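Local coordinates for Esterase/lipase-like protein (Caldicellulosiruptor lactoaceticus 6A, PDB 6A6O), which hydrolyses acetyl esters and, as a bifunctional enzyme, also has 1,4-beta-xylosidase activity, at residues G64-R68 / L90-Q95; A106-R111 / V142-D147; P212-L216 / V242-L246; D221-V225 / G252-L256. One frame throughout, in Å; residues are numbered along the deposited sequence.

Interaction 1. Residues G64-R68 / L90-Q95; sequences GYTHR and LNYRVQ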
loop_
_atom_site.group_PDB
_atom_site.type_symbol
_atom_site.label_atom_id
_atom_site.label_comp_id
_atom_site.label_asym_id
_atom_site.label_seq_id
_atom_site.Cartn_x
_atom_site.Cartn_y
_atom_site.Cartn_z
ATOM N N GLY A 64 -3.611 4.358 -11.498
ATOM C CA GLY A 64 -3.988 5.754 -11.653
ATOM C C GLY A 64 -5.277 6.173 -10.987
ATOM O O GLY A 64 -5.852 7.198 -11.366
ATOM N N TYR A 65 -5.748 5.414 -10.000
ATOM C CA TYR A 65 -7.028 5.634 -9.330
ATOM C C TYR A 65 -8.212 5.510 -10.286
ATOM O O TYR A 65 -9.285 6.051 -10.020
ATOM C CB TYR A 65 -7.063 6.985 -8.598
ATOM C CG TYR A 65 -6.198 7.011 -7.354
ATOM C CD1 TYR A 65 -6.494 6.198 -6.263
ATOM C CD2 TYR A 65 -5.085 7.845 -7.271
ATOM C CE1 TYR A 65 -5.704 6.223 -5.114
ATOM C CE2 TYR A 65 -4.294 7.873 -6.141
ATOM C CZ TYR A 65 -4.601 7.077 -5.062
ATOM O OH TYR A 65 -3.808 7.113 -3.920
ATOM N N THR A 66 -8.040 4.809 -11.407
ATOM C CA THR A 66 -9.159 4.491 -12.291
ATOM C C THR A 66 -9.412 2.999 -12.413
ATOM O O THR A 66 -10.485 2.605 -12.874
ATOM C CB THR A 66 -8.933 5.061 -13.703
ATOM O OG1 THR A 66 -7.755 4.480 -14.281
ATOM C CG2 THR A 66 -8.770 6.574 -13.660
ATOM N N HIS A 67 -8.454 2.169 -12.034
ATOM C CA HIS A 67 -8.589 0.724 -12.081
ATOM C C HIS A 67 -7.503 0.163 -11.178
ATOM O O HIS A 67 -6.740 0.913 -10.558
ATOM C CB HIS A 67 -8.465 0.194 -13.513
ATOM C CG HIS A 67 -7.138 0.481 -14.143
ATOM N ND1 HIS A 67 -6.754 1.747 -14.528
ATOM C CD2 HIS A 67 -6.086 -0.328 -14.414
ATOM C CE1 HIS A 67 -5.531 1.703 -15.024
ATOM N NE2 HIS A 67 -5.105 0.455 -14.971
ATOM N N ARG A 68 -7.431 -1.160 -11.101
ATOM C CA ARG A 68 -6.403 -1.807 -10.295
ATOM C C ARG A 68 -5.711 -2.852 -11.153
ATOM O O ARG A 68 -6.361 -3.777 -11.652
ATOM C CB ARG A 68 -7.006 -2.406 -9.022
ATOM C CG ARG A 68 -7.488 -1.318 -8.042
ATOM C CD ARG A 68 -8.241 -1.896 -6.862
ATOM N NE ARG A 68 -9.207 -2.890 -7.325
ATOM C CZ ARG A 68 -10.450 -2.608 -7.701
ATOM N NH1 ARG A 68 -10.904 -1.360 -7.632
ATOM N NH2 ARG A 68 -11.244 -3.576 -8.139
ATOM N N LEU A 90 -5.402 -5.505 -1.694
ATOM C CA LEU A 90 -6.452 -4.546 -1.354
ATOM C C LEU A 90 -7.099 -4.038 -2.637
ATOM O O LEU A 90 -6.458 -3.343 -3.441
ATOM C CB LEU A 90 -5.918 -3.373 -0.535
ATOM C CG LEU A 90 -6.994 -2.292 -0.322
ATOM C CD1 LEU A 90 -8.162 -2.803 0.570
ATOM C CD2 LEU A 90 -6.360 -1.054 0.294
ATOM N N ASN A 91 -8.378 -4.362 -2.823
ATOM C CA ASN A 91 -9.143 -3.827 -3.941
ATOM C C ASN A 91 -9.914 -2.625 -3.415
ATOM O O ASN A 91 -11.063 -2.725 -2.986
ATOM C CB ASN A 91 -10.033 -4.897 -4.556
ATOM C CG ASN A 91 -9.246 -5.838 -5.433
ATOM O OD1 ASN A 91 -8.413 -5.401 -6.230
ATOM N ND2 ASN A 91 -9.488 -7.140 -5.284
ATOM N N TYR A 92 -9.243 -1.477 -3.433
ATOM C CA TYR A 92 -9.790 -0.224 -2.954
ATOM C C TYR A 92 -10.613 0.457 -4.043
ATOM O O TYR A 92 -10.477 0.170 -5.236
ATOM C CB TYR A 92 -8.652 0.696 -2.513
ATOM C CG TYR A 92 -7.600 0.928 -3.586
ATOM C CD1 TYR A 92 -7.713 1.992 -4.485
ATOM C CD2 TYR A 92 -6.477 0.108 -3.680
ATOM C CE1 TYR A 92 -6.740 2.227 -5.462
ATOM C CE2 TYR A 92 -5.489 0.346 -4.653
ATOM C CZ TYR A 92 -5.640 1.401 -5.544
ATOM O OH TYR A 92 -4.693 1.641 -6.528
ATOM N N ARG A 93 -11.445 1.403 -3.618
ATOM C CA ARG A 93 -12.315 2.106 -4.550
ATOM C C ARG A 93 -11.518 3.007 -5.487
ATOM O O ARG A 93 -10.487 3.584 -5.111
ATOM C CB ARG A 93 -13.340 2.934 -3.785
ATOM C CG ARG A 93 -14.543 2.121 -3.329
ATOM C CD ARG A 93 -15.461 2.933 -2.438
ATOM N NE ARG A 93 -14.963 3.047 -1.075
ATOM C CZ ARG A 93 -15.575 3.734 -0.120
ATOM N NH1 ARG A 93 -16.706 4.382 -0.397
ATOM N NH2 ARG A 93 -15.061 3.787 1.099
ATOM N N VAL A 94 -12.022 3.140 -6.717
ATOM C CA VAL A 94 -11.425 3.963 -7.752
ATOM C C VAL A 94 -12.522 4.805 -8.406
ATOM O O VAL A 94 -13.683 4.750 -8.011
ATOM C CB VAL A 94 -10.673 3.121 -8.804
ATOM C CG1 VAL A 94 -9.473 2.429 -8.173
ATOM C CG2 VAL A 94 -11.611 2.089 -9.452
ATOM N N GLN A 95 -12.126 5.576 -9.418
ATOM C CA GLN A 95 -13.032 6.437 -10.166
ATOM C C GLN A 95 -14.300 5.669 -10.545
ATOM O O GLN A 95 -14.209 4.530 -11.014
ATOM C CB GLN A 95 -12.324 6.942 -11.425
ATOM C CG GLN A 95 -12.984 8.109 -12.133
ATOM C CD GLN A 95 -12.155 8.602 -13.304
ATOM O OE1 GLN A 95 -11.979 7.893 -14.298
ATOM N NE2 GLN A 95 -11.629 9.813 -13.186
HETATM O O HOH W 1 -5.435 2.743 -8.964
HETATM O O HOH W 2 -9.606 -5.823 -9.301
#

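Interaction 2. Residues A106-R111 / V142-D147; sequences AKRAIR and VGTHFD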
loop_
_atom_site.group_PDB
_atom_site.type_symbol
_atom_site.label_atom_id
_atom_site.label_comp_id
_atom_site.label_asym_id
_atom_site.label_seq_id
_atom_site.Cartn_x
_atom_site.Cartn_y
_atom_site.Cartn_z
ATOM N N ALA A 106 -8.027 1.950 2.588
ATOM C CA ALA A 106 -6.708 1.477 3.006
ATOM C C ALA A 106 -6.582 1.439 4.526
ATOM O O ALA A 106 -6.032 0.480 5.086
ATOM C CB ALA A 106 -5.615 2.360 2.385
ATOM N N LYS A 107 -7.059 2.479 5.218
ATOM C CA LYS A 107 -6.983 2.467 6.674
ATOM C C LYS A 107 -7.815 1.324 7.244
ATOM O O LYS A 107 -7.385 0.623 8.169
ATOM C CB LYS A 107 -7.466 3.804 7.239
ATOM C CG LYS A 107 -6.555 4.991 6.937
ATOM C CD LYS A 107 -7.018 6.217 7.741
ATOM C CE LYS A 107 -6.300 7.482 7.308
ATOM N NZ LYS A 107 -6.877 8.674 8.000
ATOM N N ARG A 108 -9.013 1.131 6.695
ATOM C CA ARG A 108 -9.889 0.063 7.166
ATOM C C ARG A 108 -9.237 -1.299 6.973
ATOM O O ARG A 108 -9.297 -2.160 7.862
ATOM C CB ARG A 108 -11.224 0.140 6.432
ATOM C CG ARG A 108 -12.230 -0.924 6.848
ATOM C CD ARG A 108 -12.669 -0.786 8.303
ATOM N NE ARG A 108 -13.613 -1.862 8.634
ATOM C CZ ARG A 108 -14.409 -1.887 9.702
ATOM N NH1 ARG A 108 -14.397 -0.896 10.586
ATOM N NH2 ARG A 108 -15.232 -2.919 9.885
ATOM N N ALA A 109 -8.591 -1.499 5.821
ATOM C CA ALA A 109 -7.941 -2.777 5.534
ATOM C C ALA A 109 -6.890 -3.123 6.585
ATOM O O ALA A 109 -6.834 -4.265 7.060
ATOM C CB ALA A 109 -7.326 -2.744 4.132
ATOM N N ILE A 110 -6.060 -2.153 6.979
ATOM C CA ILE A 110 -5.034 -2.424 7.990
ATOM C C ILE A 110 -5.675 -2.743 9.343
ATOM O O ILE A 110 -5.288 -3.704 10.019
ATOM C CB ILE A 110 -4.044 -1.247 8.094
ATOM C CG1 ILE A 110 -3.311 -1.046 6.759
ATOM C CG2 ILE A 110 -3.010 -1.512 9.201
ATOM C CD1 ILE A 110 -2.265 0.061 6.814
ATOM N N ARG A 111 -6.654 -1.935 9.769
ATOM C CA ARG A 111 -7.362 -2.232 11.018
ATOM C C ARG A 111 -7.992 -3.620 10.987
ATOM O O ARG A 111 -7.957 -4.355 11.988
ATOM C CB ARG A 111 -8.458 -1.198 11.275
ATOM C CG ARG A 111 -7.985 0.231 11.377
ATOM C CD ARG A 111 -9.096 1.066 11.999
ATOM N NE ARG A 111 -9.105 2.436 11.489
ATOM C CZ ARG A 111 -8.412 3.445 12.007
ATOM N NH1 ARG A 111 -7.615 3.263 13.061
ATOM N NH2 ARG A 111 -8.513 4.648 11.454
ATOM N N VAL A 142 -1.292 5.916 3.833
ATOM C CA VAL A 142 -1.600 5.205 5.063
ATOM C C VAL A 142 -0.349 5.089 5.938
ATOM O O VAL A 142 -0.454 5.021 7.167
ATOM C CB VAL A 142 -2.286 3.864 4.701
ATOM C CG1 VAL A 142 -1.284 2.802 4.291
ATOM C CG2 VAL A 142 -3.195 3.391 5.837
ATOM N N GLY A 143 0.848 5.160 5.341
ATOM C CA GLY A 143 2.081 5.217 6.096
ATOM C C GLY A 143 2.411 6.565 6.698
ATOM O O GLY A 143 3.403 6.669 7.420
ATOM N N THR A 144 1.622 7.603 6.407
ATOM C CA THR A 144 1.845 8.927 6.972
ATOM C C THR A 144 0.616 9.510 7.651
ATOM O O THR A 144 0.777 10.392 8.501
ATOM C CB THR A 144 2.327 9.927 5.894
ATOM O OG1 THR A 144 1.425 9.929 4.778
ATOM C CG2 THR A 144 3.730 9.574 5.392
ATOM N N HIS A 145 -0.594 9.039 7.319
ATOM C CA HIS A 145 -1.863 9.562 7.824
ATOM C C HIS A 145 -2.493 8.665 8.887
ATOM O O HIS A 145 -3.690 8.802 9.171
ATOM C CB HIS A 145 -2.877 9.714 6.687
ATOM C CG HIS A 145 -2.708 10.943 5.848
ATOM N ND1 HIS A 145 -1.588 11.185 5.081
ATOM C CD2 HIS A 145 -3.561 11.966 5.599
ATOM C CE1 HIS A 145 -1.741 12.325 4.426
ATOM N NE2 HIS A 145 -2.927 12.821 4.725
ATOM N N PHE A 146 -1.728 7.756 9.475
ATOM C CA PHE A 146 -2.283 6.723 10.340
ATOM C C PHE A 146 -2.658 7.269 11.716
ATOM O O PHE A 146 -2.295 8.381 12.103
ATOM C CB PHE A 146 -1.278 5.591 10.518
ATOM C CG PHE A 146 0.070 6.064 10.971
ATOM C CD1 PHE A 146 0.326 6.305 12.311
ATOM C CD2 PHE A 146 1.085 6.293 10.049
ATOM C CE1 PHE A 146 1.567 6.751 12.722
ATOM C CE2 PHE A 146 2.315 6.729 10.454
ATOM C CZ PHE A 146 2.562 6.961 11.797
ATOM N N ASP A 147 -3.359 6.427 12.476
ATOM C CA ASP A 147 -3.754 6.710 13.848
ATOM C C ASP A 147 -3.835 5.389 14.600
ATOM O O ASP A 147 -3.973 4.323 13.996
ATOM C CB ASP A 147 -5.100 7.450 13.904
ATOM C CG ASP A 147 -6.262 6.576 13.453
ATOM O OD1 ASP A 147 -6.658 5.666 14.214
ATOM O OD2 ASP A 147 -6.774 6.791 12.334
HETATM O O HOH W 3 -6.049 8.508 10.550
#

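Interaction 3. Residues P212-L216 / V242-L246; sequences PPTFL and VPFEL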
loop_
_atom_site.group_PDB
_atom_site.type_symbol
_atom_site.label_atom_id
_atom_site.label_comp_id
_atom_site.label_asym_id
_atom_site.label_seq_id
_atom_site.Cartn_x
_atom_site.Cartn_y
_atom_site.Cartn_z
ATOM N N PRO A 212 6.834 4.392 9.523
ATOM C CA PRO A 212 7.584 3.132 9.669
ATOM C C PRO A 212 8.727 3.032 8.676
ATOM O O PRO A 212 8.776 3.771 7.678
ATOM C CB PRO A 212 6.525 2.048 9.393
ATOM C CG PRO A 212 5.461 2.737 8.621
ATOM C CD PRO A 212 5.436 4.157 9.124
ATOM N N PRO A 213 9.656 2.106 8.911
ATOM C CA PRO A 213 10.732 1.860 7.940
ATOM C C PRO A 213 10.168 1.613 6.548
ATOM O O PRO A 213 9.164 0.914 6.383
ATOM C CB PRO A 213 11.422 0.603 8.483
ATOM C CG PRO A 213 11.056 0.540 9.926
ATOM C CD PRO A 213 9.719 1.200 10.074
ATOM N N THR A 214 10.841 2.172 5.543
ATOM C CA THR A 214 10.340 2.216 4.174
ATOM C C THR A 214 11.417 1.731 3.210
ATOM O O THR A 214 12.601 2.002 3.405
ATOM C CB THR A 214 9.887 3.652 3.809
ATOM O OG1 THR A 214 8.821 4.049 4.678
ATOM C CG2 THR A 214 9.377 3.748 2.351
ATOM N N PHE A 215 10.989 0.980 2.195
ATOM C CA PHE A 215 11.819 0.524 1.083
ATOM C C PHE A 215 11.202 1.113 -0.177
ATOM O O PHE A 215 9.992 0.972 -0.387
ATOM C CB PHE A 215 11.813 -1.020 1.032
ATOM C CG PHE A 215 12.545 -1.639 -0.150
ATOM C CD1 PHE A 215 11.998 -1.616 -1.433
ATOM C CD2 PHE A 215 13.737 -2.332 0.055
ATOM C CE1 PHE A 215 12.665 -2.220 -2.502
ATOM C CE2 PHE A 215 14.405 -2.951 -1.006
ATOM C CZ PHE A 215 13.873 -2.899 -2.285
ATOM N N LEU A 216 12.010 1.780 -1.005
ATOM C CA LEU A 216 11.524 2.347 -2.263
ATOM C C LEU A 216 12.356 1.846 -3.427
ATOM O O LEU A 216 13.567 1.649 -3.293
ATOM C CB LEU A 216 11.594 3.888 -2.299
ATOM C CG LEU A 216 10.958 4.693 -1.172
ATOM C CD1 LEU A 216 12.015 4.949 -0.085
ATOM C CD2 LEU A 216 10.398 6.016 -1.708
ATOM N N VAL A 242 13.865 8.492 9.865
ATOM C CA VAL A 242 13.328 7.159 9.581
ATOM C C VAL A 242 14.328 6.441 8.686
ATOM O O VAL A 242 14.630 6.938 7.588
ATOM C CB VAL A 242 11.957 7.243 8.900
ATOM C CG1 VAL A 242 11.409 5.843 8.653
ATOM C CG2 VAL A 242 10.977 8.092 9.725
ATOM N N PRO A 243 14.869 5.295 9.100
ATOM C CA PRO A 243 15.812 4.585 8.231
ATOM C C PRO A 243 15.073 3.998 7.041
ATOM O O PRO A 243 13.955 3.495 7.169
ATOM C CB PRO A 243 16.392 3.489 9.138
ATOM C CG PRO A 243 15.921 3.826 10.540
ATOM C CD PRO A 243 14.633 4.578 10.363
ATOM N N PHE A 244 15.703 4.071 5.870
ATOM C CA PHE A 244 15.030 3.624 4.663
ATOM C C PHE A 244 16.033 3.024 3.693
ATOM O O PHE A 244 17.250 3.251 3.779
ATOM C CB PHE A 244 14.283 4.772 3.977
ATOM C CG PHE A 244 15.194 5.829 3.429
ATOM C CD1 PHE A 244 15.608 6.877 4.239
ATOM C CD2 PHE A 244 15.669 5.763 2.117
ATOM C CE1 PHE A 244 16.461 7.850 3.756
ATOM C CE2 PHE A 244 16.533 6.748 1.624
ATOM C CZ PHE A 244 16.933 7.781 2.447
ATOM N N GLU A 245 15.490 2.280 2.741
ATOM C CA GLU A 245 16.242 1.685 1.649
ATOM C C GLU A 245 15.659 2.207 0.345
ATOM O O GLU A 245 14.433 2.301 0.204
ATOM C CB GLU A 245 16.168 0.152 1.700
ATOM C CG GLU A 245 16.997 -0.540 0.627
ATOM C CD GLU A 245 17.549 -1.886 1.082
ATOM O OE1 GLU A 245 17.740 -2.064 2.300
ATOM O OE2 GLU A 245 17.803 -2.767 0.223
ATOM N N LEU A 246 16.533 2.577 -0.596
ATOM C CA LEU A 246 16.087 3.106 -1.877
ATOM C C LEU A 246 16.951 2.529 -2.982
ATOM O O LEU A 246 18.181 2.554 -2.887
ATOM C CB LEU A 246 16.151 4.641 -1.900
ATOM C CG LEU A 246 16.026 5.337 -3.267
ATOM C CD1 LEU A 246 14.663 5.166 -3.877
ATOM C CD2 LEU A 246 16.365 6.834 -3.144
#

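Interaction 4. Residues D221-V225 / G252-L256; sequences DDSSV and GRHGL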
loop_
_atom_site.group_PDB
_atom_site.type_symbol
_atom_site.label_atom_id
_atom_site.label_comp_id
_atom_site.label_asym_id
_atom_site.label_seq_id
_atom_site.Cartn_x
_atom_site.Cartn_y
_atom_site.Cartn_z
ATOM N N ASP A 221 14.496 6.747 -15.583
ATOM C CA ASP A 221 13.915 7.313 -16.793
ATOM C C ASP A 221 12.417 7.049 -16.913
ATOM O O ASP A 221 11.850 7.235 -18.001
ATOM C CB ASP A 221 14.661 6.787 -18.034
ATOM C CG ASP A 221 14.450 5.298 -18.271
ATOM O OD1 ASP A 221 13.851 4.604 -17.415
ATOM O OD2 ASP A 221 14.891 4.813 -19.337
ATOM N N ASP A 222 11.772 6.604 -15.828
ATOM C CA ASP A 222 10.321 6.459 -15.783
ATOM C C ASP A 222 9.664 7.708 -16.352
ATOM O O ASP A 222 9.853 8.812 -15.833
ATOM C CB ASP A 222 9.876 6.221 -14.331
ATOM C CG ASP A 222 8.410 5.828 -14.207
ATOM O OD1 ASP A 222 7.577 6.311 -15.000
ATOM O OD2 ASP A 222 8.080 5.048 -13.283
ATOM N N SER A 223 8.934 7.542 -17.456
ATOM C CA SER A 223 8.321 8.676 -18.140
ATOM C C SER A 223 6.879 8.913 -17.726
ATOM O O SER A 223 6.281 9.911 -18.153
ATOM C CB SER A 223 8.401 8.493 -19.665
ATOM O OG SER A 223 7.707 7.330 -20.086
ATOM N N SER A 224 6.303 8.041 -16.899
ATOM C CA SER A 224 4.955 8.271 -16.399
ATOM C C SER A 224 4.952 8.898 -15.018
ATOM O O SER A 224 4.178 9.817 -14.752
ATOM C CB SER A 224 4.159 6.965 -16.347
ATOM O OG SER A 224 4.093 6.389 -17.631
ATOM N N VAL A 225 5.790 8.388 -14.124
ATOM C CA VAL A 225 5.826 8.874 -12.753
ATOM C C VAL A 225 7.284 9.226 -12.497
ATOM O O VAL A 225 8.134 8.325 -12.395
ATOM C CB VAL A 225 5.289 7.834 -11.754
ATOM C CG1 VAL A 225 5.434 8.355 -10.312
ATOM C CG2 VAL A 225 3.813 7.513 -12.040
ATOM N N GLY A 252 13.934 1.703 -17.337
ATOM C CA GLY A 252 12.818 0.782 -17.313
ATOM C C GLY A 252 11.521 1.537 -17.457
ATOM O O GLY A 252 11.343 2.584 -16.829
ATOM N N ARG A 253 10.602 1.035 -18.276
ATOM C CA ARG A 253 9.331 1.726 -18.381
ATOM C C ARG A 253 8.561 1.614 -17.068
ATOM O O ARG A 253 8.794 0.723 -16.250
ATOM C CB ARG A 253 8.494 1.155 -19.526
ATOM C CG ARG A 253 8.137 -0.288 -19.329
ATOM C CD ARG A 253 7.221 -0.799 -20.444
ATOM N NE ARG A 253 7.187 -2.261 -20.469
ATOM C CZ ARG A 253 6.282 -3.000 -19.834
ATOM N NH1 ARG A 253 5.321 -2.417 -19.124
ATOM N NH2 ARG A 253 6.335 -4.325 -19.912
ATOM N N HIS A 254 7.624 2.537 -16.884
ATOM C CA HIS A 254 6.791 2.533 -15.690
ATOM C C HIS A 254 5.944 1.271 -15.667
ATOM O O HIS A 254 5.483 0.796 -16.712
ATOM C CB HIS A 254 5.891 3.771 -15.676
ATOM C CG HIS A 254 5.048 3.898 -14.444
ATOM N ND1 HIS A 254 5.556 4.339 -13.241
ATOM C CD2 HIS A 254 3.730 3.658 -14.228
ATOM C CE1 HIS A 254 4.594 4.350 -12.334
ATOM N NE2 HIS A 254 3.473 3.949 -12.910
ATOM N N GLY A 255 5.748 0.720 -14.472
ATOM C CA GLY A 255 4.791 -0.354 -14.298
ATOM C C GLY A 255 5.331 -1.752 -14.485
ATOM O O GLY A 255 4.571 -2.640 -14.895
ATOM N N LEU A 256 6.614 -1.986 -14.181
ATOM C CA LEU A 256 7.237 -3.288 -14.414
ATOM C C LEU A 256 6.842 -4.336 -13.382
ATOM O O LEU A 256 7.175 -5.516 -13.563
ATOM C CB LEU A 256 8.760 -3.149 -14.437
ATOM C CG LEU A 256 9.307 -2.513 -15.712
ATOM C CD1 LEU A 256 10.794 -2.201 -15.541
ATOM C CD2 LEU A 256 9.078 -3.441 -16.897
HETATM O O HOH W 4 8.011 4.890 -18.514
#

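Interaction 1. Residues G64-R68 / L90-Q95
Arg68 and Tyr92 carry much of the apolar contact between residues 64-68 and 90-95. The arginine CD sits over the centre of the Tyr92 ring, 4.2 Å from its centroid, a CH-pi contact, while the guanidinium plane stands steeply to the ring, 70° away from it. On the same phenol, CE1 meets CD1 of Tyr65 at 4.1 Å, the two tyrosines crossing at about a right angle. Val94 fills the bend of the 64-68 loop, its CB against Tyr65 O and its methyls near Thr66 O and His67 O.

The polar contacts lie round this apolar patch. The Arg68 chain is bent at chi3 (-46°), which turns NE to Asn91 OD1 at 2.9 Å, and NH1 makes a weak bond to Tyr92 O; one guanidinium face rests on Asn91 CB. Backbone joins backbone through Gln95 N to Tyr65 O, 2.9 Å and nearly straight. At the outer end the Thr66 methyl CG2 touches Gln95 OE1, the two side chains lying side by side.

Water completes the seam. One molecule accepts from Tyr65 N and donates to both His67 O and Tyr92 OH (2.8 Å), and a second accepts from Arg68 NH2 and donates weakly to Asn91 OD1. Beyond the contact, Tyr92 OH also bonds Pro61 O, and Tyr65 OH meets His137 ND1. With the arginine chain over the Tyr92 ring and its hydroxyl held by water and a carbonyl, these contacts restrain the ring's position and rotation, beside the probable nucleophile elbow, as in alpha/beta-hydrolases.

Interaction 2. Residues A106-R111 / V142-D147
Lys107 and Val142 mark the closest backbone approach, their CA atoms 6.3 Å apart, where one face of helix 101-115 meets the C-terminal part of helix 134-142 and the chain that follows. Residues 106-111 are regular helix, with Ile110 N bonded to Ala106 O and Arg111 N to Lys107 O, whereas residues 142-147 run past the side of that helix. Residues 106, 107, 110 and 111 form the face that meets them.

Val142 is the apolar centre. With CG2 placed opposite its own backbone N, that methyl meets Ile110 CD1 tip to tip at 3.6 Å and also touches CG of Lys107; its CB lies 4.3 Å from Ala106 CB. The extended lysine chain slides past the valine and brings CE within 4.1 Å of His145 CB. Its NZ bonds only weakly to His145 O, but a water at 2.7 Å accepts from NZ and donates to both His145 O and Asp147 OD2.

Further along, Arg111 grips Asp147 end-on: NH1 reaches OD1 at 2.8 Å and NH2 reaches OD2 at 2.9 Å. The bond to OD1 is tilted 29° from the carboxylate plane, while OD2 uses its syn lone pair; guanidinium and carboxylate planes are 28° apart. Additional bonds from Gly149 N to Asp147 OD1 and from Arg111 NH1 to Val160 O hold this salt bridge to the following loop, and the lysine, linked through the water, may add to the positive field around Asp147.

Ala106 and Val142 both pack on Phe60 of strand 54-60, and Ala106 also touches Leu90 of strand 86-91, placing the contact directly against the central sheet.

Interaction 3. Residues P212-L216 / V242-L246
Phe215 and Glu245 pair at the tight end of two adjacent parallel strands, whose short axes come within 4.6 Å and differ in direction by 6°. Glu245 bonds the neighbouring strand through both its N and its O, to the residues before and after Phe215: its N donates to Thr214 O at 3.0 Å, in the carbonyl plane, and its O accepts from Leu216 N at 2.8 Å. CA-H...O contacts accompany these bonds, including Leu246 CA to Leu216 O at 3.2 Å.

On the face carrying Phe215 and Glu245 the two side chains run side by side, each with CG trans to its backbone N (chi1 175° and -177°). The glutamate CB and CG lie against ring atom CD2, and OE2 comes 3.6 Å from CE2; the same oxygen is hydrogen-bonded to His247 NE2. On the opposite face, Leu216 CB meets Leu246 CD1 at 3.7 Å.

The opening residues are held more loosely. Ahead of Thr214 O no backbone hydrogen bond joins the two segments, and contact comes mainly from Val242 CG1, 3.5 Å from Pro212 O. Exposed Pro243 lies on the solvent side, its O near Pro213 CA.

These strands belong to a right-handed beta-alpha-beta unit with helix 228-239, whose Leu237 covers Thr214, Val242 and Phe244. Trp275 of helix 268-278 packs on Phe215 and Glu245 from the other face. Strand 244-249 is one edge of the sheet, while strand 214-219 pairs on its other side with strand 167-170.

Interaction 4. Residues D221-V225 / G252-L256
A histidine-carboxylate pair, His254 with Asp222, forms the heart of this contact and fits the charge-relay part of a probable Ser-His-Asp triad, as in alpha/beta-hydrolases. His254 ND1 donates to Asp222 OD2 at 2.6 Å with an angle of 163°. The oxygen offers its syn lone pair and lies in the imidazole plane, although carboxylate and ring are turned 52° from each other. On the far side of the ring NE2 is hydrogen-bonded to Ser133 OG, the likely nucleophile.

The carboxylate is held by its own loop. Asp222 OD1 accepts from Ser224 N, an Asx turn, and from Val225 N at 2.9 Å, the latter coming from above the carboxylate plane and nearly straight along its N-H. These bonds orient the carboxylate with OD2 toward the histidine. Ser224 CB, 3.7 Å from His254 CB, and Val225 CG2, at a close 3.3 Å from His254 CE1, pack obliquely against the imidazole. Tyr171 meets the same ring edge-to-face.

At the base of the two loops Asp221 OD1 takes the N-H of Gly252 at 2.9 Å, again through a syn lone pair, while OD2 bonds His251 ND1. A water accepts from both Ser223 N and His254 N, the latter at 2.9 Å, bridging the loop backbones.

Residues 221-225 follow strand 214-219 and lead into helix 228-239; residues 252-256 follow neighbouring strand 244-249 and precede helix 268-278, so the site sits beyond the C-terminal ends of two adjacent parallel strands.

Interactions 3 and 4 use the same two strands in succession: interaction 3 pairs the beginnings of strands 214-219 and 244-249, and interaction 4 joins the loops that follow their ends, with centres about 21 Å apart. Interaction 1 lies near the probable catalytic site, its nearest atoms about 7 Å from those of interaction 4. Interaction 2 touches both interaction 1 and interaction 3. Its helix packs on interaction 1, where Leu90 CD1 lies 3.7 Å from Ala109 CB, and its loop reaches interaction 3, with Gly143 O 3.7 Å from Pro212 CD. Interactions 2 and 4, centres about 27 Å apart, lie on opposite sides of the chain's centre.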